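Local coordinates for transglutaminase-like domain-containing protein (Streptococcus suis, PDB 4XZ7), which probably catalyses transglutaminase-type acyl transfer and acts as an antiphagocytic virulence factor of the bacterium, at residues B[68-74]-B[153-158]. Residues are numbered along the deposited sequence; the frame is centred on the assembly and turned at random.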
loop_
_atom_site.group_PDB
_atom_site.type_symbol
_atom_site.label_atom_id
_atom_site.label_comp_id
_atom_site.label_asym_id
_atom_site.label_seq_id
_atom_site.Cartn_x
_atom_site.Cartn_y
_atom_site.Cartn_z
ATOM N N ILE B 68 24.618 3.056 -30.921
ATOM C CA ILE B 68 24.817 1.819 -31.671
ATOM C C ILE B 68 25.637 2.053 -32.928
ATOM O O ILE B 68 25.216 2.788 -33.834
ATOM C CB ILE B 68 23.467 1.175 -32.030
ATOM C CG1 ILE B 68 22.687 0.910 -30.745
ATOM C CG2 ILE B 68 23.679 -0.116 -32.818
ATOM C CD1 ILE B 68 21.350 0.320 -30.958
ATOM N N ASN B 69 26.812 1.423 -32.977
ATOM C CA ASN B 69 27.748 1.607 -34.092
ATOM C C ASN B 69 28.060 3.089 -34.314
ATOM O O ASN B 69 28.130 3.568 -35.452
ATOM C CB ASN B 69 27.208 0.979 -35.382
ATOM C CG ASN B 69 27.087 -0.543 -35.296
ATOM O OD1 ASN B 69 27.514 -1.159 -34.321
ATOM N ND2 ASN B 69 26.518 -1.149 -36.328
ATOM N N GLY B 70 28.233 3.811 -33.209
ATOM C CA GLY B 70 28.587 5.217 -33.268
ATOM C C GLY B 70 27.404 6.153 -33.449
ATOM O O GLY B 70 27.569 7.370 -33.443
ATOM N N LYS B 71 26.208 5.604 -33.608
ATOM C CA LYS B 71 25.044 6.447 -33.874
ATOM C C LYS B 71 24.190 6.728 -32.642
ATOM O O LYS B 71 23.794 5.818 -31.918
ATOM C CB LYS B 71 24.179 5.822 -34.959
ATOM C CG LYS B 71 24.902 5.658 -36.285
ATOM C CD LYS B 71 23.906 5.437 -37.403
ATOM C CE LYS B 71 22.746 4.550 -36.953
ATOM N NZ LYS B 71 21.643 4.550 -37.954
ATOM N N VAL B 72 23.884 8.005 -32.431
ATOM C CA VAL B 72 23.080 8.421 -31.290
ATOM C C VAL B 72 21.573 8.285 -31.559
ATOM O O VAL B 72 20.772 8.259 -30.631
ATOM C CB VAL B 72 23.414 9.881 -30.876
ATOM C CG1 VAL B 72 24.838 9.958 -30.319
ATOM C CG2 VAL B 72 23.257 10.819 -32.048
ATOM N N THR B 73 21.192 8.204 -32.831
ATOM C CA THR B 73 19.792 8.005 -33.185
ATOM C C THR B 73 19.609 6.978 -34.293
ATOM O O THR B 73 20.529 6.700 -35.058
ATOM C CB THR B 73 19.112 9.315 -33.642
ATOM O OG1 THR B 73 19.775 9.834 -34.806
ATOM C CG2 THR B 73 19.127 10.358 -32.529
ATOM N N GLN B 74 18.395 6.444 -34.361
ATOM C CA GLN B 74 17.924 5.548 -35.413
ATOM C C GLN B 74 16.904 6.275 -36.292
ATOM O O GLN B 74 15.947 6.869 -35.791
ATOM C CB GLN B 74 17.289 4.289 -34.795
ATOM C CG GLN B 74 18.229 3.528 -33.857
ATOM C CD GLN B 74 19.422 2.919 -34.610
ATOM O OE1 GLN B 74 19.251 2.303 -35.671
ATOM N NE2 GLN B 74 20.631 3.106 -34.068
ATOM N N ILE B 153 15.565 -1.933 -35.833
ATOM C CA ILE B 153 16.163 -0.628 -36.057
ATOM C C ILE B 153 16.988 -0.586 -37.356
ATOM O O ILE B 153 16.707 -1.335 -38.293
ATOM C CB ILE B 153 16.992 -0.197 -34.851
ATOM C CG1 ILE B 153 18.158 -1.148 -34.602
ATOM C CG2 ILE B 153 16.086 -0.117 -33.606
ATOM C CD1 ILE B 153 19.043 -0.711 -33.423
ATOM N N ASN B 154 17.946 0.327 -37.455
ATOM C CA ASN B 154 18.688 0.457 -38.703
ATOM C C ASN B 154 19.681 -0.689 -38.865
ATOM O O ASN B 154 20.764 -0.665 -38.282
ATOM C CB ASN B 154 19.435 1.794 -38.787
ATOM C CG ASN B 154 18.499 3.011 -38.775
ATOM O OD1 ASN B 154 18.883 4.089 -38.326
ATOM N ND2 ASN B 154 17.291 2.843 -39.283
ATOM N N GLY B 155 19.308 -1.693 -39.648
ATOM C CA GLY B 155 20.217 -2.770 -39.989
ATOM C C GLY B 155 20.348 -3.871 -38.955
ATOM O O GLY B 155 21.143 -4.785 -39.141
ATOM N N MET B 156 19.563 -3.809 -37.882
ATOM C CA MET B 156 19.576 -4.873 -36.890
ATOM C C MET B 156 18.283 -4.907 -36.065
ATOM O O MET B 156 17.454 -4.012 -36.165
ATOM C CB MET B 156 20.792 -4.716 -35.971
ATOM C CG MET B 156 20.673 -3.576 -34.993
ATOM S SD MET B 156 22.289 -3.067 -34.353
ATOM C CE MET B 156 22.976 -2.269 -35.791
ATOM N N THR B 157 18.133 -5.958 -35.257
ATOM C CA THR B 157 16.962 -6.167 -34.413
ATOM C C THR B 157 17.399 -6.402 -32.975
ATOM O O THR B 157 18.319 -7.180 -32.728
ATOM C CB THR B 157 16.137 -7.369 -34.898
ATOM O OG1 THR B 157 15.775 -7.168 -36.270
ATOM C CG2 THR B 157 14.891 -7.552 -34.065
ATOM N N ILE B 158 16.752 -5.720 -32.036
ATOM C CA ILE B 158 17.061 -5.876 -30.619
ATOM C C ILE B 158 15.922 -6.610 -29.946
ATOM O O ILE B 158 14.781 -6.177 -30.038
ATOM C CB ILE B 158 17.275 -4.519 -29.918
ATOM C CG1 ILE B 158 18.452 -3.770 -30.547
ATOM C CG2 ILE B 158 17.552 -4.729 -28.446
ATOM C CD1 ILE B 158 18.649 -2.357 -30.002
#
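Asn154 meets Gln74 and Lys71 where two loops come together. Its backbone N donates to Gln74 OE1 at 3.0 Å with an N-H...O angle of 155°, the donor lying 18° off the plane of the glutamine amide. Gln74 folds at chi2 (-66°), a bend that carries OE1 to Asn154 N and past Ile153 CB. The side-chain oxygen of Asn154 serves two donors: Lys71 NZ, coming in across the asparagine, lies in the carbonyl plane on a lone pair, 2.8 Å from OD1, and the backbone N of Asn75 supplies the second. These two bonds would offset the nearness of Gln74 OE1, a fellow acceptor. Beside these polar bonds Ile68 packs on Ile153, Met156 and Ile158. Its CD1 meets Ile153 CD1 tip to tip at 3.5 Å and also touches the end of Ile158, while CG2 packs against Met156 SD at 3.6 Å. The Met156 methyl continues to the Asn69 amide, whose oxygen accepts from Lys13 N and whose nitrogen donates to Asn12. In this N-terminal part of the chain, polar bonds border an apolar cluster where a type I' beta turn, closed by Ile68-Lys71 backbone bonds both ways, packs against the beta-hairpin loop of a second mixed sheet.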